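Local coordinates for protein paraflagellar rod component (PDB 2Q0X) that is of unknown function but has an alpha/beta-hydrolase fold and is named as a component of the paraflagellar rod, at residues Phe54-Leu64 and Ala278-Leu288; Val220-Leu231 and His254-Phe265. One frame throughout, in Å; residues are numbered along the deposited sequence.

Overall arrangement
Both contacts belong to the alpha/beta-hydrolase fold. Contact 2 joins the last two strands of the large mixed sheet, 227-232 and 260-264, the latter being its outermost strand at that end. Contact 1 pairs two helices packed against the same sheet, 57-64 and the C-terminal 280-299. Along the chain contact 2 is nested within the loop that contact 1 closes. Their centres lie about 19 Å apart, yet they touch: F265 packs on E282, H283 and A286, with A286 CB 3.5 Å from F265 CZ, and M230 CE lies 3.7 Å from H283 ND1. A glycerol, probably from the crystallisation liquor, sits at contact 1.

Contact 1: Phe54-Leu64 and Ala278-Leu288; sequences FDYFTNLAEEL and AAESEHVAAIL. With GOL (glycerol), chain C.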
loop_
_atom_site.group_PDB
_atom_site.type_symbol
_atom_site.label_atom_id
_atom_site.label_comp_id
_atom_site.label_asym_id
_atom_site.label_seq_id
_atom_site.Cartn_x
_atom_site.Cartn_y
_atom_site.Cartn_z
ATOM N N PHE A 54 2.723 -11.207 7.271
ATOM C CA PHE A 54 3.316 -12.317 7.993
ATOM C C PHE A 54 3.837 -13.334 7.008
ATOM O O PHE A 54 3.096 -13.797 6.146
ATOM C CB PHE A 54 2.295 -12.958 8.932
ATOM C CG PHE A 54 1.879 -12.052 10.032
ATOM C CD1 PHE A 54 2.474 -12.131 11.279
ATOM C CD2 PHE A 54 0.929 -11.063 9.799
ATOM C CE1 PHE A 54 2.112 -11.262 12.293
ATOM C CE2 PHE A 54 0.549 -10.194 10.802
ATOM C CZ PHE A 54 1.149 -10.296 12.056
ATOM N N ASP A 55 5.117 -13.663 7.146
ATOM C CA ASP A 55 5.755 -14.678 6.335
ATOM C C ASP A 55 4.949 -15.974 6.406
ATOM O O ASP A 55 4.740 -16.610 5.372
ATOM C CB ASP A 55 7.234 -14.905 6.773
ATOM C CG ASP A 55 8.172 -13.763 6.346
ATOM O OD1 ASP A 55 7.717 -12.816 5.674
ATOM O OD2 ASP A 55 9.376 -13.808 6.688
ATOM N N TYR A 56 4.449 -16.336 7.591
ATOM C CA TYR A 56 3.679 -17.585 7.742
ATOM C C TYR A 56 2.391 -17.697 6.918
ATOM O O TYR A 56 1.899 -18.793 6.729
ATOM C CB TYR A 56 3.422 -17.944 9.224
ATOM C CG TYR A 56 2.221 -17.282 9.862
ATOM C CD1 TYR A 56 0.924 -17.734 9.594
ATOM C CD2 TYR A 56 2.377 -16.239 10.752
ATOM C CE1 TYR A 56 -0.160 -17.157 10.164
ATOM C CE2 TYR A 56 1.287 -15.649 11.325
ATOM C CZ TYR A 56 0.014 -16.112 11.037
ATOM O OH TYR A 56 -1.097 -15.523 11.616
ATOM N N PHE A 57 1.850 -16.582 6.434
ATOM C CA PHE A 57 0.741 -16.592 5.479
ATOM C C PHE A 57 0.961 -17.484 4.250
ATOM O O PHE A 57 -0.004 -18.009 3.688
ATOM C CB PHE A 57 0.476 -15.167 4.973
ATOM C CG PHE A 57 -0.240 -14.280 5.939
ATOM C CD1 PHE A 57 -0.521 -14.677 7.248
ATOM C CD2 PHE A 57 -0.623 -13.007 5.536
ATOM C CE1 PHE A 57 -1.202 -13.822 8.117
ATOM C CE2 PHE A 57 -1.296 -12.156 6.403
ATOM C CZ PHE A 57 -1.587 -12.566 7.684
ATOM N N THR A 58 2.215 -17.617 3.806
ATOM C CA THR A 58 2.534 -18.525 2.706
ATOM C C THR A 58 2.285 -19.975 3.122
ATOM O O THR A 58 1.715 -20.759 2.364
ATOM C CB THR A 58 3.988 -18.324 2.158
ATOM O OG1 THR A 58 4.961 -18.541 3.180
ATOM C CG2 THR A 58 4.158 -16.901 1.641
ATOM N N ASN A 59 2.685 -20.304 4.343
ATOM C CA ASN A 59 2.478 -21.643 4.906
ATOM C C ASN A 59 0.997 -21.906 5.249
ATOM O O ASN A 59 0.469 -22.968 4.934
ATOM C CB ASN A 59 3.353 -21.831 6.144
ATOM C CG ASN A 59 4.822 -21.717 5.840
ATOM O OD1 ASN A 59 5.393 -22.572 5.156
ATOM N ND2 ASN A 59 5.452 -20.646 6.328
ATOM N N LEU A 60 0.352 -20.941 5.903
ATOM C CA LEU A 60 -1.111 -20.927 6.069
ATOM C C LEU A 60 -1.875 -21.236 4.776
ATOM O O LEU A 60 -2.665 -22.181 4.733
ATOM C CB LEU A 60 -1.603 -19.567 6.608
ATOM C CG LEU A 60 -3.083 -19.522 7.074
ATOM C CD1 LEU A 60 -3.445 -20.762 7.945
ATOM C CD2 LEU A 60 -3.411 -18.269 7.838
ATOM N N ALA A 61 -1.661 -20.422 3.742
ATOM C CA ALA A 61 -2.373 -20.586 2.472
ATOM C C ALA A 61 -2.114 -21.969 1.872
ATOM O O ALA A 61 -3.019 -22.616 1.344
ATOM C CB ALA A 61 -1.985 -19.471 1.471
ATOM N N GLU A 62 -0.873 -22.419 1.988
ATOM C CA GLU A 62 -0.472 -23.730 1.531
ATOM C C GLU A 62 -1.238 -24.855 2.245
ATOM O O GLU A 62 -1.736 -25.790 1.605
ATOM C CB GLU A 62 1.041 -23.881 1.761
ATOM C CG GLU A 62 1.710 -24.918 0.961
ATOM C CD GLU A 62 3.227 -24.835 1.124
ATOM O OE1 GLU A 62 3.718 -25.205 2.228
ATOM O OE2 GLU A 62 3.919 -24.389 0.162
ATOM N N GLU A 63 -1.312 -24.756 3.568
ATOM C CA GLU A 63 -2.020 -25.745 4.388
ATOM C C GLU A 63 -3.520 -25.742 4.136
ATOM O O GLU A 63 -4.126 -26.804 4.081
ATOM C CB GLU A 63 -1.724 -25.542 5.876
ATOM C CG GLU A 63 -0.318 -25.979 6.276
ATOM C CD GLU A 63 -0.070 -27.470 6.038
ATOM O OE1 GLU A 63 -0.985 -28.298 6.308
ATOM O OE2 GLU A 63 1.048 -27.809 5.586
ATOM N N LEU A 64 -4.086 -24.548 3.940
ATOM C CA LEU A 64 -5.504 -24.361 3.606
ATOM C C LEU A 64 -5.905 -24.870 2.224
ATOM O O LEU A 64 -7.083 -25.108 1.974
ATOM C CB LEU A 64 -5.870 -22.862 3.692
ATOM C CG LEU A 64 -5.982 -22.237 5.090
ATOM C CD1 LEU A 64 -6.047 -20.726 5.007
ATOM C CD2 LEU A 64 -7.195 -22.815 5.821
ATOM N N ALA A 278 5.920 -13.825 14.873
ATOM C CA ALA A 278 4.761 -14.622 15.218
ATOM C C ALA A 278 5.280 -16.004 15.604
ATOM O O ALA A 278 6.324 -16.459 15.092
ATOM C CB ALA A 278 3.810 -14.719 14.048
ATOM N N ALA A 279 4.587 -16.651 16.527
ATOM C CA ALA A 279 4.823 -18.061 16.765
ATOM C C ALA A 279 4.163 -18.768 15.575
ATOM O O ALA A 279 3.005 -19.187 15.639
ATOM C CB ALA A 279 4.224 -18.491 18.087
ATOM N N GLU A 280 4.925 -18.871 14.486
ATOM C CA GLU A 280 4.384 -19.208 13.175
ATOM C C GLU A 280 3.604 -20.517 13.184
ATOM O O GLU A 280 2.483 -20.589 12.682
ATOM C CB GLU A 280 5.506 -19.249 12.133
ATOM C CG GLU A 280 6.170 -17.883 11.892
ATOM C CD GLU A 280 7.368 -17.956 10.953
ATOM O OE1 GLU A 280 8.368 -18.666 11.268
ATOM O OE2 GLU A 280 7.315 -17.289 9.902
ATOM N N SER A 281 4.192 -21.530 13.789
ATOM C CA SER A 281 3.605 -22.864 13.851
ATOM C C SER A 281 2.337 -22.898 14.714
ATOM O O SER A 281 1.410 -23.658 14.428
ATOM C CB SER A 281 4.627 -23.841 14.438
ATOM O OG SER A 281 4.809 -24.961 13.590
ATOM N N GLU A 282 2.337 -22.125 15.801
ATOM C CA GLU A 282 1.165 -22.002 16.674
ATOM C C GLU A 282 -0.006 -21.342 15.934
ATOM O O GLU A 282 -1.114 -21.861 15.976
ATOM C CB GLU A 282 1.484 -21.189 17.934
ATOM C CG GLU A 282 2.478 -21.847 18.917
ATOM C CD GLU A 282 2.828 -20.910 20.082
ATOM O OE1 GLU A 282 2.176 -19.839 20.204
ATOM O OE2 GLU A 282 3.746 -21.235 20.868
ATOM N N HIS A 283 0.252 -20.220 15.252
ATOM C CA HIS A 283 -0.789 -19.522 14.464
ATOM C C HIS A 283 -1.396 -20.446 13.413
ATOM O O HIS A 283 -2.608 -20.561 13.316
ATOM C CB HIS A 283 -0.240 -18.301 13.735
ATOM C CG HIS A 283 0.038 -17.122 14.614
ATOM N ND1 HIS A 283 -0.329 -15.844 14.262
ATOM C CD2 HIS A 283 0.683 -17.015 15.799
ATOM C CE1 HIS A 283 0.052 -15.003 15.209
ATOM N NE2 HIS A 283 0.669 -15.687 16.153
ATOM N N VAL A 284 -0.558 -21.102 12.625
ATOM C CA VAL A 284 -1.069 -21.940 11.545
ATOM C C VAL A 284 -1.943 -23.064 12.106
ATOM O O VAL A 284 -3.058 -23.297 11.633
ATOM C CB VAL A 284 0.075 -22.506 10.677
ATOM C CG1 VAL A 284 -0.425 -23.632 9.761
ATOM C CG2 VAL A 284 0.714 -21.377 9.859
ATOM N N ALA A 285 -1.424 -23.741 13.125
ATOM C CA ALA A 285 -2.108 -24.852 13.759
ATOM C C ALA A 285 -3.437 -24.437 14.411
ATOM O O ALA A 285 -4.422 -25.138 14.272
ATOM C CB ALA A 285 -1.196 -25.517 14.774
ATOM N N ALA A 286 -3.453 -23.305 15.109
ATOM C CA ALA A 286 -4.666 -22.808 15.767
ATOM C C ALA A 286 -5.752 -22.402 14.742
ATOM O O ALA A 286 -6.940 -22.671 14.933
ATOM C CB ALA A 286 -4.328 -21.615 16.689
ATOM N N ILE A 287 -5.335 -21.776 13.650
ATOM C CA ILE A 287 -6.277 -21.364 12.611
ATOM C C ILE A 287 -6.879 -22.587 11.921
ATOM O O ILE A 287 -8.081 -22.653 11.741
ATOM C CB ILE A 287 -5.620 -20.410 11.583
ATOM C CG1 ILE A 287 -5.363 -19.060 12.238
ATOM C CG2 ILE A 287 -6.502 -20.212 10.340
ATOM C CD1 ILE A 287 -4.441 -18.154 11.440
ATOM N N LEU A 288 -6.038 -23.543 11.544
ATOM C CA LEU A 288 -6.487 -24.769 10.873
ATOM C C LEU A 288 -7.434 -25.601 11.747
ATOM O O LEU A 288 -8.444 -26.092 11.257
ATOM C CB LEU A 288 -5.291 -25.636 10.476
ATOM C CG LEU A 288 -4.557 -25.288 9.174
ATOM C CD1 LEU A 288 -3.332 -26.180 9.041
ATOM C CD2 LEU A 288 -5.478 -25.459 7.976
HETATM C C1 GOL C . 6.274 -14.529 10.593
HETATM O O1 GOL C . 5.389 -15.200 9.730
HETATM C C2 GOL C . 6.149 -13.008 10.489
HETATM O O2 GOL C . 6.945 -12.389 9.477
HETATM C C3 GOL C . 6.518 -12.435 11.823
HETATM O O3 GOL C . 6.760 -11.065 11.612
#
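The Y56 ring has H283 CB over one face, displaced toward the rim and 3.5 Å from Y56 CZ, a CH-pi contact; F57 CD1 lies over the opposite face. Glycerol O1 approaches the edge of the same ring at CD2. The imidazole of H283, steeply inclined to the phenol, takes Y56 OH at its own edge, in plane, where a 2.8 Å hydrogen bond joins OH to H283 ND1 at 156°. A278 CB lies over one imidazole face, and D267 binds H283 NE2, so that both ring nitrogens are engaged and the rotation of the ring is fixed. Y56 reaches this place with CG between its backbone N and carbonyl carbon (chi1 85°). In the alpha/beta-hydrolase fold, helices 57-64 and 280-299 lie side by side on one flank of the sheet; the axes of 57-64 and 280-288 run at 30° to each other, with a closest approach of 9.8 Å. Beyond the ring the contact is aliphatic: V284 CG2 meets Y56 CD1 at 3.7 Å, the L60 side chain crosses that of I287 nearly at a right angle, CD2 meeting I287 CD1 at 3.7 Å, and L288 forks between E63 and L64, its CD1 touching E63 CB at 3.6 Å. At the other end glycerol O1 bridges the segments, accepting from Y56 N (2.6 Å) and donating to E280 OE2 (2.8 Å), while K27 of the second subunit binds both the glycerol and the D55 carboxylate.

Contact 2: Val220-Leu231 and His254-Phe265; sequences VGVIKVPLLLML and HTGCNRVTVSYF
V220 CB lies 3.5 Å from T255 OG1, itself hydrogen-bonded to V251 O, at the foot of a beta-alpha-beta crossover in which helix 241-254 links parallel strands 227-232 and 260-264 of the alpha/beta-hydrolase sheet. V220 O accepts from G256 N and, from the opposite face of its carbonyl plane, from I223 N. G221 lies close against H254 O, and the bent chain of K224 passes G256 before NZ bonds back to G221 O. C257 fits its side chain against the backbone of 224-226. P226 packs on R259, whose guanidinium turns to E294 and F297 of helix 280-299. From L227 onward the pairing is regular: L227, L229 and L231 each donate to and accept from segment 254-265, through bonds such as S263 N to L229 O (2.9 Å, 179°). These leucines share a face with V260, V262 and Y264, where helix 241-254 packs on L229, V260, V262 and Y264, and helix 200-209 on L231 and Y264; L231 CD1 reaches V262 CG1 (3.6 Å) and Y264 OH (3.7 Å). On the other face L228 CD1 rests on T261 CG2 at 3.6 Å. M230, bent at chi3 (74°), curls CE over the F265 face in a CH-pi contact, 3.9 Å from the centroid, with SD more distant and oblique in the accompanying Met-aromatic contact, while L231 O lies at the ring's edge, in plane, 3.6 Å from F265 CD1.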
loop_
_atom_site.group_PDB
_atom_site.type_symbol
_atom_site.label_atom_id
_atom_site.label_comp_id
_atom_site.label_asym_id
_atom_site.label_seq_id
_atom_site.Cartn_x
_atom_site.Cartn_y
_atom_site.Cartn_z
ATOM N N VAL A 220 -17.717 -7.869 20.815
ATOM C CA VAL A 220 -17.944 -9.310 20.599
ATOM C C VAL A 220 -19.447 -9.701 20.497
ATOM O O VAL A 220 -19.802 -10.703 19.858
ATOM C CB VAL A 220 -17.196 -10.186 21.642
ATOM C CG1 VAL A 220 -15.668 -10.008 21.474
ATOM C CG2 VAL A 220 -17.646 -9.874 23.081
ATOM N N GLY A 221 -20.315 -8.892 21.100
ATOM C CA GLY A 221 -21.765 -9.095 20.998
ATOM C C GLY A 221 -22.327 -9.058 19.586
ATOM O O GLY A 221 -23.313 -9.724 19.326
ATOM N N VAL A 222 -21.698 -8.296 18.670
ATOM C CA VAL A 222 -22.151 -8.227 17.279
ATOM C C VAL A 222 -21.738 -9.439 16.447
ATOM O O VAL A 222 -22.233 -9.623 15.346
ATOM C CB VAL A 222 -21.686 -6.945 16.555
ATOM C CG1 VAL A 222 -22.119 -5.674 17.339
ATOM C CG2 VAL A 222 -20.157 -6.979 16.279
ATOM N N ILE A 223 -20.813 -10.244 16.955
ATOM C CA ILE A 223 -20.287 -11.411 16.253
ATOM C C ILE A 223 -21.215 -12.578 16.555
ATOM O O ILE A 223 -21.316 -13.019 17.704
ATOM C CB ILE A 223 -18.829 -11.741 16.722
ATOM C CG1 ILE A 223 -17.881 -10.552 16.478
ATOM C CG2 ILE A 223 -18.273 -12.967 16.025
ATOM C CD1 ILE A 223 -16.441 -10.867 16.825
ATOM N N LYS A 224 -21.896 -13.067 15.523
ATOM C CA LYS A 224 -22.956 -14.064 15.684
ATOM C C LYS A 224 -22.543 -15.434 15.164
ATOM O O LYS A 224 -23.373 -16.342 15.043
ATOM C CB LYS A 224 -24.211 -13.632 14.929
ATOM C CG LYS A 224 -24.660 -12.193 15.184
ATOM C CD LYS A 224 -25.005 -11.973 16.616
ATOM C CE LYS A 224 -25.955 -10.783 16.778
ATOM N NZ LYS A 224 -25.897 -10.293 18.191
ATOM N N VAL A 225 -21.259 -15.585 14.885
ATOM C CA VAL A 225 -20.719 -16.813 14.333
ATOM C C VAL A 225 -19.482 -17.177 15.142
ATOM O O VAL A 225 -19.034 -16.389 15.967
ATOM C CB VAL A 225 -20.411 -16.657 12.812
ATOM C CG1 VAL A 225 -21.718 -16.336 12.055
ATOM C CG2 VAL A 225 -19.316 -15.603 12.556
ATOM N N PRO A 226 -18.942 -18.389 14.935
ATOM C CA PRO A 226 -17.791 -18.788 15.718
ATOM C C PRO A 226 -16.568 -17.850 15.598
ATOM O O PRO A 226 -16.253 -17.325 14.519
ATOM C CB PRO A 226 -17.497 -20.200 15.205
ATOM C CG PRO A 226 -18.808 -20.696 14.671
ATOM C CD PRO A 226 -19.395 -19.474 14.041
ATOM N N LEU A 227 -15.917 -17.646 16.738
ATOM C CA LEU A 227 -14.886 -16.654 16.895
ATOM C C LEU A 227 -13.631 -17.320 17.476
ATOM O O LEU A 227 -13.723 -18.086 18.432
ATOM C CB LEU A 227 -15.399 -15.563 17.828
ATOM C CG LEU A 227 -14.395 -14.509 18.282
ATOM C CD1 LEU A 227 -13.917 -13.759 17.091
ATOM C CD2 LEU A 227 -15.087 -13.593 19.318
ATOM N N LEU A 228 -12.481 -17.086 16.831
ATOM C CA LEU A 228 -11.179 -17.394 17.414
ATOM C C LEU A 228 -10.528 -16.067 17.741
ATOM O O LEU A 228 -10.332 -15.242 16.872
ATOM C CB LEU A 228 -10.311 -18.206 16.442
ATOM C CG LEU A 228 -8.841 -18.509 16.818
ATOM C CD1 LEU A 228 -8.748 -19.365 18.094
ATOM C CD2 LEU A 228 -8.069 -19.193 15.638
ATOM N N LEU A 229 -10.250 -15.860 19.018
ATOM C CA LEU A 229 -9.416 -14.758 19.488
ATOM C C LEU A 229 -7.994 -15.263 19.708
ATOM O O LEU A 229 -7.770 -16.228 20.450
ATOM C CB LEU A 229 -9.969 -14.185 20.808
ATOM C CG LEU A 229 -11.275 -13.391 20.705
ATOM C CD1 LEU A 229 -11.564 -12.790 22.054
ATOM C CD2 LEU A 229 -11.186 -12.294 19.627
ATOM N N MET A 230 -7.045 -14.603 19.049
ATOM C CA MET A 230 -5.636 -14.945 19.143
ATOM C C MET A 230 -4.932 -13.821 19.862
ATOM O O MET A 230 -4.782 -12.741 19.333
ATOM C CB MET A 230 -5.039 -15.150 17.756
ATOM C CG MET A 230 -5.764 -16.199 16.927
ATOM S SD MET A 230 -5.128 -16.263 15.247
ATOM C CE MET A 230 -3.560 -17.099 15.527
ATOM N N LEU A 231 -4.515 -14.099 21.091
ATOM C CA LEU A 231 -3.929 -13.100 21.965
ATOM C C LEU A 231 -2.420 -13.344 22.164
ATOM O O LEU A 231 -1.984 -14.481 22.346
ATOM C CB LEU A 231 -4.661 -13.101 23.307
ATOM C CG LEU A 231 -6.161 -12.826 23.205
ATOM C CD1 LEU A 231 -6.869 -13.012 24.519
ATOM C CD2 LEU A 231 -6.377 -11.403 22.641
ATOM N N HIS A 254 -20.614 -12.931 26.578
ATOM C CA HIS A 254 -21.031 -11.743 25.844
ATOM C C HIS A 254 -20.828 -11.789 24.355
ATOM O O HIS A 254 -21.276 -10.901 23.665
ATOM C CB HIS A 254 -20.392 -10.495 26.459
ATOM C CG HIS A 254 -20.782 -10.293 27.889
ATOM N ND1 HIS A 254 -19.924 -10.541 28.938
ATOM C CD2 HIS A 254 -21.958 -9.928 28.445
ATOM C CE1 HIS A 254 -20.549 -10.319 30.080
ATOM N NE2 HIS A 254 -21.790 -9.954 29.808
ATOM N N THR A 255 -20.201 -12.830 23.828
ATOM C CA THR A 255 -20.147 -12.966 22.380
ATOM C C THR A 255 -21.551 -13.361 21.895
ATOM O O THR A 255 -22.264 -14.055 22.603
ATOM C CB THR A 255 -19.075 -13.979 21.949
ATOM O OG1 THR A 255 -17.804 -13.525 22.420
ATOM C CG2 THR A 255 -19.014 -14.125 20.411
ATOM N N GLY A 256 -21.929 -12.926 20.694
ATOM C CA GLY A 256 -23.243 -13.229 20.133
ATOM C C GLY A 256 -23.394 -14.654 19.625
ATOM O O GLY A 256 -24.388 -14.984 19.040
ATOM N N CYS A 257 -22.378 -15.481 19.821
ATOM C CA CYS A 257 -22.412 -16.898 19.500
ATOM C C CYS A 257 -21.607 -17.588 20.587
ATOM O O CYS A 257 -20.540 -17.093 20.980
ATOM C CB CYS A 257 -21.757 -17.130 18.143
ATOM S SG CYS A 257 -21.429 -18.838 17.670
ATOM N N ASN A 258 -22.096 -18.724 21.061
ATOM C CA ASN A 258 -21.391 -19.491 22.093
ATOM C C ASN A 258 -20.051 -20.135 21.656
ATOM O O ASN A 258 -19.259 -20.556 22.506
ATOM C CB ASN A 258 -22.316 -20.556 22.708
ATOM C CG ASN A 258 -22.785 -21.607 21.689
ATOM O OD1 ASN A 258 -22.343 -22.765 21.726
ATOM N ND2 ASN A 258 -23.696 -21.213 20.792
ATOM N N ARG A 259 -19.776 -20.201 20.356
ATOM C CA ARG A 259 -18.618 -20.947 19.889
ATOM C C ARG A 259 -17.416 -20.028 19.739
ATOM O O ARG A 259 -17.021 -19.642 18.644
ATOM C CB ARG A 259 -18.971 -21.716 18.623
ATOM C CG ARG A 259 -20.125 -22.691 18.901
ATOM C CD ARG A 259 -20.230 -23.824 17.936
ATOM N NE ARG A 259 -18.955 -24.500 17.726
ATOM C CZ ARG A 259 -18.390 -25.363 18.570
ATOM N NH1 ARG A 259 -18.992 -25.718 19.702
ATOM N NH2 ARG A 259 -17.212 -25.905 18.250
ATOM N N VAL A 260 -16.864 -19.652 20.881
ATOM C CA VAL A 260 -15.730 -18.760 20.915
ATOM C C VAL A 260 -14.540 -19.501 21.533
ATOM O O VAL A 260 -14.684 -20.220 22.510
ATOM C CB VAL A 260 -16.049 -17.395 21.615
ATOM C CG1 VAL A 260 -16.718 -17.580 22.905
ATOM C CG2 VAL A 260 -14.763 -16.568 21.804
ATOM N N THR A 261 -13.382 -19.355 20.900
ATOM C CA THR A 261 -12.125 -19.940 21.369
ATOM C C THR A 261 -11.182 -18.785 21.653
ATOM O O THR A 261 -11.071 -17.869 20.842
ATOM C CB THR A 261 -11.507 -20.849 20.303
ATOM O OG1 THR A 261 -12.407 -21.929 20.019
ATOM C CG2 THR A 261 -10.150 -21.405 20.763
ATOM N N VAL A 262 -10.540 -18.813 22.819
ATOM C CA VAL A 262 -9.575 -17.788 23.191
ATOM C C VAL A 262 -8.235 -18.475 23.402
ATOM O O VAL A 262 -8.091 -19.289 24.310
ATOM C CB VAL A 262 -9.993 -17.011 24.459
ATOM C CG1 VAL A 262 -8.959 -15.947 24.787
ATOM C CG2 VAL A 262 -11.401 -16.382 24.277
ATOM N N SER A 263 -7.271 -18.170 22.528
ATOM C CA SER A 263 -5.951 -18.815 22.585
ATOM C C SER A 263 -4.855 -17.764 22.722
ATOM O O SER A 263 -4.959 -16.642 22.178
ATOM C CB SER A 263 -5.680 -19.656 21.332
ATOM O OG SER A 263 -6.551 -20.769 21.240
ATOM N N TYR A 264 -3.819 -18.155 23.453
ATOM C CA TYR A 264 -2.644 -17.344 23.684
ATOM C C TYR A 264 -1.452 -17.868 22.854
ATOM O O TYR A 264 -1.270 -19.078 22.701
ATOM C CB TYR A 264 -2.331 -17.328 25.184
ATOM C CG TYR A 264 -3.361 -16.524 25.953
ATOM C CD1 TYR A 264 -4.530 -17.116 26.434
ATOM C CD2 TYR A 264 -3.189 -15.162 26.150
ATOM C CE1 TYR A 264 -5.494 -16.357 27.124
ATOM C CE2 TYR A 264 -4.135 -14.400 26.833
ATOM C CZ TYR A 264 -5.277 -15.003 27.325
ATOM O OH TYR A 264 -6.201 -14.231 27.980
ATOM N N PHE A 265 -0.683 -16.934 22.293
ATOM C CA PHE A 265 0.420 -17.261 21.390
ATOM C C PHE A 265 1.730 -16.670 21.882
ATOM O O PHE A 265 1.762 -15.552 22.409
ATOM C CB PHE A 265 0.079 -16.809 19.968
ATOM C CG PHE A 265 -1.143 -17.495 19.437
ATOM C CD1 PHE A 265 -2.412 -17.078 19.826
ATOM C CD2 PHE A 265 -1.029 -18.620 18.632
ATOM C CE1 PHE A 265 -3.537 -17.747 19.390
ATOM C CE2 PHE A 265 -2.154 -19.288 18.198
ATOM C CZ PHE A 265 -3.412 -18.843 18.576
#